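Local structure of MDM10 isoform 1 (Saccharomyces cerevisiae, 7BTX) at residues Q164-K170 with L182-R188; N22-I27 with R209-N213; D203-R209 with F237-S243; L74-A78 with K138-Y142. The protein forms part of the ERMES complex that tethers the endoplasmic reticulum to mitochondria and takes part in late assembly of the TOM translocase. All blocks are in the same frame, centred on the assembly; numbering follows the deposited sequence.

Contact 1. Residues Q164-K170 with L182-R188; sequences QTQFMLK and LTCYFQR
Strands 165-170 and 182-188 run antiparallel, their axes 4.6 Å apart at an angle of 169°. Gln166 N donates a hydrogen bond to Gln187 O (3.0 Å) and Gln187 N donates one to Gln166 O (3.1 Å); Lys170 N to Thr183 O (3.0 Å) and Thr183 N to Lys170 O (3.2 Å) match this. Between them Tyr185 N binds Met168 O at 2.8 Å, while Met168 N to Tyr185 O (2.9 Å) is bent and weak. The backbones of Phe167 and Leu169 bond to Lys159 and Ile157 of strand 152-162, those of Cys184 and Phe186 to Phe199 and Trp197 of strand 194-199. This is a beta hairpin of the MDM10 barrel wall, whose alternating side chains serve two environments. Phe167, Leu169, Cys184 and Phe186 form an apolar outer face, with Leu169 CD2 3.7 Å from SG of its register partner Cys184. The inner face is mixed: Gln166, Lys170, Thr183 and Gln187 with Met168 and Tyr185, and helix 5-16 packs on Met168 and Lys170. Gln187 NE2 is hydrogen-bonded to Tyr13 OH, and Gln166 OE1 more weakly so. Met168 (chi1 m) makes a Met-aromatic contact, SD 5.5 Å from the Tyr185 ring centroid.

Contact 2. Residues N22-I27 with R209-N213; sequences NSYEDI and RVLHN
Segment 22-27 is an irregular loop laid against strand 209-211; Tyr24 and Leu211 have the nearest CA atoms, 6.0 Å apart. Within the loop, Tyr24 centres an inverse gamma turn, with phi/psi near -90/49° and a weak bond from Glu25 N to Ser23 O (3.1 Å). No hydrogen bond crosses between the segments. Apolar contact is centred on the branched side chain of Leu211 (chi1 t), whose CD1 lies 3.9 Å from Ile27 CD1 and 4.1 Å from Tyr24 CD1. Two loop carbonyls make close van der Waals contacts with it, Ser23 O 3.3 Å from Leu211 CD1 and Asn22 O 3.3 Å from Leu211 CB. The Tyr24 ring, also t, turns its edge to Leu211 CD1 and Arg209 CD, while its hydroxyl is hydrogen-bonded to Thr251 and Ser249. The aliphatic CD of Arg209 rests 3.8 Å from Tyr24 CB, and Glu25 CB lies over one guanidinium face. Glu25 OE1, 4.4 Å from Arg209 NH2 and well out of the guanidinium plane, adds only charge attraction; the salt bridge of Arg209 is with Glu196. The loop, following helix 5-16 along the inner wall, is consistent with the N-terminal helix and linker inside VDAC/Tom40-type mitochondrial barrels.

Contact 3. Residues D203-R209 with F237-S243; sequences DLLCGYR and FWLGLVS
Two backbone bonds carry this antiparallel pairing: Phe237 N to Tyr208 O at 3.0 Å and Leu239 N to Cys206 O at 3.1 Å. With the weak Cys206 N to Leu239 O (3.5 Å), the latter makes Cys206 and Leu239 a hydrogen-bonded pair, the single bridge here. Segment 203-209 is otherwise no regular strand and 237-240 only a weakly bonded one; the register sets Leu205 against Gly240 (CA to CA 4.0 Å) and Gly207 against Trp238 (4.3 Å). At the far end Asp203 OD2 and Ser243 OG approach to 3.1 Å. Gly207 CA lies 3.5 Å from Trp238 CE3; a CB would clash with the indole, so the missing side chain makes room for it. Trp238 (chi1 m) has its CB 3.9 Å from Leu205 CD1, and its CZ2 edge 3.9 Å from Arg209 NE; the guanidinium is salt-bridged to Glu196. On the other face Tyr208 and Phe237 meet edge to edge (CD2 to CD2, 3.8 Å). Leu204 CB packs on Leu241 CB (3.8 Å), with Val242 at the end. Two sound bonds and one weak one, with apolar packing alongside, imply a loosely bonded stretch of barrel wall.

Contact 4. Residues L74-A78 with K138-Y142; sequences LYSDA and KKSLY
This is an antiparallel pairing of neighbouring barrel strands at the end where their long connection departs, 68-76 leaving and 140-147 returning. Segments 74-76 and 140-142 approach to 4.7 Å with axes at 169°. Tyr75 and Tyr142 form a hydrogen-bonded pair: Tyr75 N donates to Tyr142 O at 2.9 Å, and Tyr142 N to Tyr75 O at 2.7 Å. Ser76 and Leu141 follow as a non-hydrogen-bonded pair with CA atoms 4.2 Å apart. A last bond, Asp77 N to Ser140 O (2.9 Å), closes the pairing as the chain leaves the strand. The side chains alternate. Tyr75 (chi1 t) and Tyr142 (chi1 m) share one face, CD2 to CD1 at 3.8 Å, their rings offering apolar surface and a polar hydroxyl. Leu74 and Leu141 lie on the other, with CD1 of Leu74 4.0 Å from CG of Leu141. Beyond the strands, the long methylene chain of Lys139 runs beside the turn, its CD 4.0 Å from Asp77 CB and its NZ 3.6 Å from Asp77 O. Lys159 of strand 152-162 hydrogen-bonds the hydroxyls of Ser140 and Tyr142, while helix 5-16 packs against the inner side through Val8 on Leu74 and Phe12 on Ala78 and Lys139.

How the contacts relate
Contacts 1 and 4 belong to the same sheet, their centres 14 Å apart and nearest atoms about 7 Å apart; strand 152-162 lies between them, bonding to both through its backbone, and helix 5-16 touches each from within. Contacts 2 and 3 share Arg209: as segment 203-209 ends, the chain enters strand 209-211 and meets the N-terminal loop of contact 2, the centres of the two contacts 18 Å apart. The same arginine reaches contact 1, where Arg209 NH1 lies 4.1 Å from Tyr185 CE2. Contact 3 and contact 4 are farthest apart, about 29 Å between centres. Contacts 1 and 3 also both pack against the 37 kDa sorting and assembly subunit.

Contact 1. Residues Q164-K170 with L182-R188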
# COMPACT_ATOMS: atom_id res chain seq x y z
N GLN D 164 -44.89 -25.10 2.67
CA GLN D 164 -44.94 -24.48 1.36
C GLN D 164 -44.76 -22.98 1.48
O GLN D 164 -45.40 -22.21 0.75
CB GLN D 164 -46.26 -24.81 0.67
CG GLN D 164 -46.34 -26.21 0.09
CD GLN D 164 -47.71 -26.54 -0.44
OE1 GLN D 164 -48.60 -25.69 -0.46
NE2 GLN D 164 -47.89 -27.78 -0.88
N THR D 165 -43.91 -22.54 2.40
CA THR D 165 -43.70 -21.13 2.72
C THR D 165 -42.35 -20.98 3.39
O THR D 165 -41.98 -21.80 4.23
CB THR D 165 -44.83 -20.60 3.62
OG1 THR D 165 -46.07 -20.60 2.90
CG2 THR D 165 -44.57 -19.22 4.14
N GLN D 166 -41.60 -19.95 3.00
CA GLN D 166 -40.31 -19.68 3.60
C GLN D 166 -40.11 -18.18 3.70
O GLN D 166 -40.63 -17.43 2.88
CB GLN D 166 -39.18 -20.32 2.80
CG GLN D 166 -38.01 -20.73 3.61
CD GLN D 166 -36.90 -21.26 2.76
OE1 GLN D 166 -36.31 -20.53 1.98
NE2 GLN D 166 -36.60 -22.54 2.91
N PHE D 167 -39.36 -17.76 4.71
CA PHE D 167 -39.00 -16.36 4.88
C PHE D 167 -37.49 -16.26 4.91
O PHE D 167 -36.81 -17.17 5.37
CB PHE D 167 -39.59 -15.79 6.17
CG PHE D 167 -39.23 -14.36 6.43
CD1 PHE D 167 -39.76 -13.35 5.65
CD2 PHE D 167 -38.34 -14.03 7.44
CE1 PHE D 167 -39.41 -12.03 5.87
CE2 PHE D 167 -37.99 -12.71 7.67
CZ PHE D 167 -38.53 -11.71 6.88
N MET D 168 -36.96 -15.15 4.40
CA MET D 168 -35.52 -14.97 4.32
C MET D 168 -35.16 -13.52 4.53
O MET D 168 -35.82 -12.63 4.00
CB MET D 168 -34.99 -15.42 2.97
CG MET D 168 -34.62 -16.87 2.87
SD MET D 168 -33.66 -17.14 1.39
CE MET D 168 -32.52 -15.77 1.49
N LEU D 169 -34.11 -13.28 5.30
CA LEU D 169 -33.50 -11.97 5.45
C LEU D 169 -32.07 -12.04 4.95
O LEU D 169 -31.42 -13.08 5.01
CB LEU D 169 -33.52 -11.52 6.91
CG LEU D 169 -34.70 -10.68 7.36
CD1 LEU D 169 -34.92 -10.86 8.84
CD2 LEU D 169 -34.44 -9.23 7.05
N LYS D 170 -31.58 -10.91 4.44
CA LYS D 170 -30.22 -10.88 3.88
C LYS D 170 -29.68 -9.46 4.07
O LYS D 170 -29.96 -8.58 3.26
CB LYS D 170 -30.20 -11.28 2.43
CG LYS D 170 -29.79 -12.71 2.16
CD LYS D 170 -30.06 -13.06 0.71
CE LYS D 170 -29.32 -14.30 0.28
NZ LYS D 170 -29.76 -14.75 -1.07
N LEU D 182 -30.70 -4.22 3.37
CA LEU D 182 -31.45 -5.23 4.11
C LEU D 182 -32.65 -5.66 3.29
O LEU D 182 -33.62 -4.91 3.17
CB LEU D 182 -31.90 -4.68 5.46
CG LEU D 182 -32.62 -5.66 6.37
CD1 LEU D 182 -31.67 -6.75 6.79
CD2 LEU D 182 -33.16 -4.92 7.57
N THR D 183 -32.60 -6.87 2.74
CA THR D 183 -33.62 -7.36 1.83
C THR D 183 -34.35 -8.56 2.41
O THR D 183 -33.75 -9.41 3.08
CB THR D 183 -33.02 -7.76 0.49
OG1 THR D 183 -32.34 -9.01 0.64
CG2 THR D 183 -32.02 -6.74 0.01
N CYS D 184 -35.65 -8.63 2.14
CA CYS D 184 -36.51 -9.70 2.61
C CYS D 184 -37.00 -10.54 1.43
O CYS D 184 -37.22 -10.03 0.33
CB CYS D 184 -37.71 -9.14 3.37
SG CYS D 184 -37.29 -8.22 4.85
N TYR D 185 -37.18 -11.83 1.68
CA TYR D 185 -37.64 -12.76 0.65
C TYR D 185 -38.74 -13.62 1.26
O TYR D 185 -38.44 -14.56 2.00
CB TYR D 185 -36.53 -13.66 0.11
CG TYR D 185 -35.38 -12.97 -0.57
CD1 TYR D 185 -34.38 -12.35 0.15
CD2 TYR D 185 -35.28 -12.98 -1.95
CE1 TYR D 185 -33.33 -11.74 -0.47
CE2 TYR D 185 -34.23 -12.36 -2.59
CZ TYR D 185 -33.26 -11.74 -1.83
OH TYR D 185 -32.20 -11.12 -2.44
N PHE D 186 -39.98 -13.31 0.96
CA PHE D 186 -41.07 -14.23 1.23
C PHE D 186 -41.33 -15.05 -0.01
O PHE D 186 -41.33 -14.52 -1.12
CB PHE D 186 -42.33 -13.47 1.64
CG PHE D 186 -43.43 -14.35 2.11
CD1 PHE D 186 -43.42 -14.85 3.40
CD2 PHE D 186 -44.48 -14.66 1.28
CE1 PHE D 186 -44.44 -15.66 3.83
CE2 PHE D 186 -45.50 -15.48 1.71
CZ PHE D 186 -45.48 -15.97 2.99
N GLN D 187 -41.53 -16.35 0.15
CA GLN D 187 -41.67 -17.22 -1.01
C GLN D 187 -42.59 -18.40 -0.70
O GLN D 187 -42.32 -19.18 0.22
CB GLN D 187 -40.30 -17.71 -1.48
CG GLN D 187 -39.34 -18.05 -0.37
CD GLN D 187 -37.92 -18.21 -0.87
OE1 GLN D 187 -37.67 -18.19 -2.07
NE2 GLN D 187 -36.99 -18.35 0.06
N ARG D 188 -43.67 -18.52 -1.47
CA ARG D 188 -44.64 -19.59 -1.29
C ARG D 188 -44.47 -20.62 -2.40
O ARG D 188 -44.83 -20.41 -3.55
CB ARG D 188 -46.06 -19.03 -1.27
CG ARG D 188 -47.13 -20.11 -1.18
CD ARG D 188 -48.44 -19.58 -0.63
NE ARG D 188 -49.31 -19.08 -1.69
CZ ARG D 188 -49.78 -17.84 -1.74
NH1 ARG D 188 -49.46 -16.97 -0.79
NH2 ARG D 188 -50.57 -17.46 -2.73

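Contact 2. Residues N22-I27 with R209-N213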
# COMPACT_ATOMS: atom_id res chain seq x y z
N ASN D 22 -37.39 -24.84 -9.23
CA ASN D 22 -38.54 -24.05 -9.65
C ASN D 22 -38.38 -22.57 -9.34
O ASN D 22 -39.36 -21.83 -9.48
CB ASN D 22 -39.81 -24.58 -8.99
CG ASN D 22 -40.39 -25.77 -9.72
OD1 ASN D 22 -40.33 -26.89 -9.23
ND2 ASN D 22 -40.96 -25.52 -10.89
N SER D 23 -37.21 -22.10 -8.94
CA SER D 23 -37.04 -20.70 -8.61
C SER D 23 -36.72 -19.90 -9.87
O SER D 23 -36.11 -20.43 -10.80
CB SER D 23 -35.93 -20.53 -7.58
OG SER D 23 -35.82 -19.18 -7.17
N TYR D 24 -37.12 -18.64 -9.90
CA TYR D 24 -36.79 -17.76 -11.02
C TYR D 24 -35.46 -17.06 -10.76
O TYR D 24 -35.36 -15.83 -10.88
CB TYR D 24 -37.91 -16.75 -11.25
CG TYR D 24 -37.89 -16.08 -12.61
CD1 TYR D 24 -38.16 -16.80 -13.76
CD2 TYR D 24 -37.60 -14.72 -12.73
CE1 TYR D 24 -38.13 -16.19 -14.99
CE2 TYR D 24 -37.57 -14.11 -13.96
CZ TYR D 24 -37.84 -14.84 -15.08
OH TYR D 24 -37.81 -14.23 -16.31
N GLU D 25 -34.44 -17.81 -10.37
CA GLU D 25 -33.08 -17.32 -10.39
C GLU D 25 -32.19 -18.47 -10.83
O GLU D 25 -30.99 -18.30 -11.05
CB GLU D 25 -32.66 -16.78 -9.02
CG GLU D 25 -32.91 -17.74 -7.88
CD GLU D 25 -32.25 -17.30 -6.60
OE1 GLU D 25 -31.55 -16.27 -6.61
OE2 GLU D 25 -32.44 -17.99 -5.57
N ASP D 26 -32.80 -19.64 -10.98
CA ASP D 26 -32.13 -20.83 -11.46
C ASP D 26 -32.76 -21.31 -12.76
O ASP D 26 -32.66 -22.49 -13.11
CB ASP D 26 -32.16 -21.95 -10.43
CG ASP D 26 -31.35 -21.62 -9.19
OD1 ASP D 26 -31.96 -21.36 -8.13
OD2 ASP D 26 -30.10 -21.64 -9.27
N ILE D 27 -33.44 -20.41 -13.46
CA ILE D 27 -34.10 -20.75 -14.72
C ILE D 27 -33.06 -20.67 -15.83
O ILE D 27 -33.00 -21.55 -16.70
CB ILE D 27 -35.33 -19.85 -14.96
CG1 ILE D 27 -35.99 -20.15 -16.30
CG2 ILE D 27 -35.03 -18.36 -14.76
CD1 ILE D 27 -37.45 -19.83 -16.32
N ARG D 209 -41.71 -12.58 -8.15
CA ARG D 209 -41.29 -13.58 -9.11
C ARG D 209 -42.33 -14.67 -9.13
O ARG D 209 -43.06 -14.86 -8.15
CB ARG D 209 -39.94 -14.22 -8.77
CG ARG D 209 -38.73 -13.32 -8.81
CD ARG D 209 -37.50 -14.16 -8.54
NE ARG D 209 -36.40 -13.39 -7.97
CZ ARG D 209 -35.58 -13.86 -7.04
NH1 ARG D 209 -34.60 -13.11 -6.56
NH2 ARG D 209 -35.74 -15.10 -6.58
N VAL D 210 -42.40 -15.40 -10.24
CA VAL D 210 -43.28 -16.55 -10.36
C VAL D 210 -42.69 -17.45 -11.42
O VAL D 210 -42.03 -16.98 -12.35
CB VAL D 210 -44.73 -16.12 -10.68
CG1 VAL D 210 -44.83 -15.40 -12.01
CG2 VAL D 210 -45.71 -17.29 -10.61
N LEU D 211 -42.83 -18.76 -11.26
CA LEU D 211 -42.37 -19.73 -12.24
C LEU D 211 -43.39 -20.84 -12.31
O LEU D 211 -43.38 -21.76 -11.49
CB LEU D 211 -40.98 -20.26 -11.87
CG LEU D 211 -40.21 -21.12 -12.87
CD1 LEU D 211 -38.75 -20.77 -12.80
CD2 LEU D 211 -40.37 -22.59 -12.58
N HIS D 212 -44.29 -20.75 -13.29
CA HIS D 212 -45.40 -21.68 -13.41
C HIS D 212 -44.95 -22.86 -14.25
O HIS D 212 -44.87 -22.78 -15.47
CB HIS D 212 -46.62 -21.00 -14.00
CG HIS D 212 -47.88 -21.79 -13.87
ND1 HIS D 212 -48.92 -21.41 -13.06
CD2 HIS D 212 -48.27 -22.96 -14.45
CE1 HIS D 212 -49.90 -22.30 -13.14
NE2 HIS D 212 -49.52 -23.25 -13.97
N ASN D 213 -44.68 -23.98 -13.59
CA ASN D 213 -44.34 -25.20 -14.29
C ASN D 213 -45.59 -25.82 -14.91
O ASN D 213 -46.66 -25.86 -14.30
CB ASN D 213 -43.68 -26.18 -13.33
CG ASN D 213 -43.02 -27.34 -14.03
OD1 ASN D 213 -42.87 -27.34 -15.25
ND2 ASN D 213 -42.61 -28.34 -13.26

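Contact 3. Residues D203-R209 with F237-S243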
# COMPACT_ATOMS: atom_id res chain seq x y z
N ASP D 203 -33.20 0.83 -3.43
CA ASP D 203 -33.88 2.11 -3.60
C ASP D 203 -35.01 2.18 -2.58
O ASP D 203 -34.93 2.91 -1.59
CB ASP D 203 -34.43 2.23 -5.02
CG ASP D 203 -33.41 2.77 -5.99
OD1 ASP D 203 -32.29 3.10 -5.57
OD2 ASP D 203 -33.74 2.87 -7.20
N LEU D 204 -36.08 1.43 -2.85
CA LEU D 204 -36.96 0.85 -1.84
C LEU D 204 -37.52 -0.46 -2.36
O LEU D 204 -38.66 -0.81 -2.07
CB LEU D 204 -38.09 1.79 -1.44
CG LEU D 204 -37.90 2.58 -0.14
CD1 LEU D 204 -39.20 3.23 0.29
CD2 LEU D 204 -37.35 1.70 0.97
N LEU D 205 -36.71 -1.18 -3.14
CA LEU D 205 -37.13 -2.08 -4.21
C LEU D 205 -38.04 -3.20 -3.74
O LEU D 205 -37.62 -4.10 -3.02
CB LEU D 205 -35.88 -2.67 -4.86
CG LEU D 205 -36.03 -3.65 -6.02
CD1 LEU D 205 -36.43 -2.91 -7.28
CD2 LEU D 205 -34.75 -4.41 -6.23
N CYS D 206 -39.29 -3.14 -4.17
CA CYS D 206 -40.24 -4.23 -4.02
C CYS D 206 -40.26 -5.04 -5.30
O CYS D 206 -39.93 -4.54 -6.38
CB CYS D 206 -41.64 -3.70 -3.70
SG CYS D 206 -42.86 -5.00 -3.37
N GLY D 207 -40.65 -6.30 -5.19
CA GLY D 207 -40.57 -7.14 -6.36
C GLY D 207 -41.45 -8.37 -6.24
O GLY D 207 -42.11 -8.59 -5.22
N TYR D 208 -41.43 -9.17 -7.29
CA TYR D 208 -42.27 -10.35 -7.38
C TYR D 208 -41.68 -11.28 -8.42
O TYR D 208 -41.17 -10.82 -9.44
CB TYR D 208 -43.71 -9.98 -7.75
CG TYR D 208 -44.64 -11.15 -7.90
CD1 TYR D 208 -45.00 -11.91 -6.81
CD2 TYR D 208 -45.16 -11.50 -9.14
CE1 TYR D 208 -45.85 -12.99 -6.94
CE2 TYR D 208 -46.01 -12.58 -9.28
CZ TYR D 208 -46.35 -13.31 -8.17
OH TYR D 208 -47.19 -14.39 -8.29
N ARG D 209 -41.71 -12.58 -8.15
CA ARG D 209 -41.29 -13.58 -9.11
C ARG D 209 -42.33 -14.67 -9.13
O ARG D 209 -43.06 -14.86 -8.15
CB ARG D 209 -39.94 -14.22 -8.77
CG ARG D 209 -38.73 -13.32 -8.81
CD ARG D 209 -37.50 -14.16 -8.54
NE ARG D 209 -36.40 -13.39 -7.97
CZ ARG D 209 -35.58 -13.86 -7.04
NH1 ARG D 209 -34.60 -13.11 -6.56
NH2 ARG D 209 -35.74 -15.10 -6.58
N PHE D 237 -41.13 -8.86 -11.70
CA PHE D 237 -41.70 -7.51 -11.74
C PHE D 237 -41.09 -6.68 -10.62
O PHE D 237 -41.56 -6.75 -9.48
CB PHE D 237 -43.22 -7.55 -11.62
CG PHE D 237 -43.90 -8.37 -12.67
CD1 PHE D 237 -44.13 -7.86 -13.94
CD2 PHE D 237 -44.29 -9.67 -12.40
CE1 PHE D 237 -44.75 -8.62 -14.90
CE2 PHE D 237 -44.91 -10.44 -13.36
CZ PHE D 237 -45.14 -9.91 -14.61
N TRP D 238 -40.08 -5.88 -10.93
CA TRP D 238 -39.45 -5.04 -9.93
C TRP D 238 -39.94 -3.61 -10.06
O TRP D 238 -40.33 -3.16 -11.13
CB TRP D 238 -37.93 -5.10 -10.09
CG TRP D 238 -37.42 -6.47 -10.09
CD1 TRP D 238 -37.14 -7.24 -11.17
CD2 TRP D 238 -37.15 -7.28 -8.95
NE1 TRP D 238 -36.70 -8.47 -10.78
CE2 TRP D 238 -36.71 -8.52 -9.41
CE3 TRP D 238 -37.24 -7.07 -7.57
CZ2 TRP D 238 -36.35 -9.55 -8.56
CZ3 TRP D 238 -36.90 -8.09 -6.73
CH2 TRP D 238 -36.45 -9.31 -7.22
N LEU D 239 -39.92 -2.87 -8.94
CA LEU D 239 -40.26 -1.45 -8.97
C LEU D 239 -39.62 -0.74 -7.79
O LEU D 239 -40.10 -0.85 -6.66
CB LEU D 239 -41.79 -1.27 -8.95
CG LEU D 239 -42.40 0.06 -9.42
CD1 LEU D 239 -43.74 -0.22 -10.05
CD2 LEU D 239 -42.56 1.08 -8.31
N GLY D 240 -38.55 0.01 -8.03
CA GLY D 240 -37.89 0.74 -6.97
C GLY D 240 -38.64 1.99 -6.58
O GLY D 240 -38.71 2.95 -7.35
N LEU D 241 -39.19 2.02 -5.36
CA LEU D 241 -40.22 2.98 -4.99
C LEU D 241 -39.73 4.40 -4.71
O LEU D 241 -40.55 5.25 -4.35
CB LEU D 241 -40.97 2.47 -3.76
CG LEU D 241 -41.90 1.29 -4.01
CD1 LEU D 241 -42.19 0.56 -2.71
CD2 LEU D 241 -43.19 1.78 -4.63
N VAL D 242 -38.44 4.70 -4.87
CA VAL D 242 -37.94 6.06 -4.74
C VAL D 242 -37.47 6.61 -6.08
O VAL D 242 -37.38 7.83 -6.27
CB VAL D 242 -36.83 6.18 -3.66
CG1 VAL D 242 -37.28 5.53 -2.37
CG2 VAL D 242 -35.51 5.62 -4.14
N SER D 243 -37.15 5.73 -7.03
CA SER D 243 -36.83 6.17 -8.38
C SER D 243 -37.99 5.96 -9.34
O SER D 243 -37.98 6.57 -10.42
CB SER D 243 -35.60 5.43 -8.90
OG SER D 243 -35.88 4.06 -9.09

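Contact 4. Residues L74-A78 with K138-Y142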
# COMPACT_ATOMS: atom_id res chain seq x y z
N LEU D 74 -22.49 -19.79 11.86
CA LEU D 74 -23.51 -20.55 11.15
C LEU D 74 -24.15 -21.55 12.11
O LEU D 74 -23.50 -22.50 12.54
CB LEU D 74 -22.93 -21.26 9.93
CG LEU D 74 -23.80 -22.31 9.25
CD1 LEU D 74 -24.98 -21.67 8.57
CD2 LEU D 74 -22.99 -23.10 8.27
N TYR D 75 -25.42 -21.32 12.43
CA TYR D 75 -26.21 -22.23 13.24
C TYR D 75 -27.48 -22.54 12.47
O TYR D 75 -28.07 -21.65 11.86
CB TYR D 75 -26.53 -21.62 14.60
CG TYR D 75 -27.61 -22.35 15.35
CD1 TYR D 75 -27.40 -23.63 15.83
CD2 TYR D 75 -28.85 -21.76 15.55
CE1 TYR D 75 -28.39 -24.30 16.50
CE2 TYR D 75 -29.85 -22.43 16.23
CZ TYR D 75 -29.61 -23.70 16.70
OH TYR D 75 -30.60 -24.37 17.38
N SER D 76 -27.91 -23.80 12.49
CA SER D 76 -29.13 -24.20 11.80
C SER D 76 -29.80 -25.36 12.51
O SER D 76 -29.15 -26.23 13.09
CB SER D 76 -28.83 -24.59 10.37
OG SER D 76 -28.27 -25.88 10.32
N ASP D 77 -31.14 -25.38 12.44
CA ASP D 77 -31.91 -26.48 13.00
C ASP D 77 -31.83 -27.73 12.13
O ASP D 77 -31.99 -28.84 12.64
CB ASP D 77 -33.38 -26.09 13.15
CG ASP D 77 -33.57 -24.90 14.06
OD1 ASP D 77 -32.57 -24.26 14.43
OD2 ASP D 77 -34.74 -24.59 14.39
N ALA D 78 -31.61 -27.56 10.83
CA ALA D 78 -31.48 -28.68 9.91
C ALA D 78 -30.17 -29.40 10.19
O ALA D 78 -29.11 -28.94 9.77
CB ALA D 78 -31.54 -28.20 8.46
N LYS D 138 -40.44 -27.14 11.68
CA LYS D 138 -40.00 -25.87 11.14
C LYS D 138 -38.50 -25.71 11.37
O LYS D 138 -38.04 -25.70 12.52
CB LYS D 138 -40.76 -24.72 11.78
CG LYS D 138 -42.27 -24.84 11.65
CD LYS D 138 -42.98 -23.93 12.63
CE LYS D 138 -42.60 -22.48 12.43
NZ LYS D 138 -43.51 -21.58 13.19
N LYS D 139 -37.75 -25.58 10.29
CA LYS D 139 -36.31 -25.40 10.35
C LYS D 139 -35.95 -23.93 10.31
O LYS D 139 -36.78 -23.07 10.01
CB LYS D 139 -35.63 -26.14 9.19
CG LYS D 139 -35.92 -27.62 9.17
CD LYS D 139 -35.45 -28.28 10.46
CE LYS D 139 -35.47 -29.79 10.37
NZ LYS D 139 -35.14 -30.40 11.68
N SER D 140 -34.70 -23.63 10.64
CA SER D 140 -34.20 -22.27 10.57
C SER D 140 -32.71 -22.30 10.30
O SER D 140 -32.04 -23.30 10.56
CB SER D 140 -34.48 -21.49 11.86
OG SER D 140 -35.87 -21.33 12.07
N LEU D 141 -32.20 -21.20 9.77
CA LEU D 141 -30.77 -21.03 9.55
C LEU D 141 -30.39 -19.63 9.98
O LEU D 141 -31.07 -18.66 9.62
CB LEU D 141 -30.38 -21.26 8.09
CG LEU D 141 -28.90 -21.19 7.71
CD1 LEU D 141 -28.59 -22.24 6.72
CD2 LEU D 141 -28.55 -19.86 7.08
N TYR D 142 -29.32 -19.52 10.76
CA TYR D 142 -28.75 -18.24 11.13
C TYR D 142 -27.31 -18.20 10.66
O TYR D 142 -26.52 -19.11 10.94
CB TYR D 142 -28.83 -18.02 12.64
CG TYR D 142 -30.24 -18.01 13.16
CD1 TYR D 142 -30.84 -19.18 13.62
CD2 TYR D 142 -30.98 -16.85 13.17
CE1 TYR D 142 -32.12 -19.18 14.08
CE2 TYR D 142 -32.27 -16.84 13.63
CZ TYR D 142 -32.83 -18.00 14.08
OH TYR D 142 -34.12 -17.99 14.55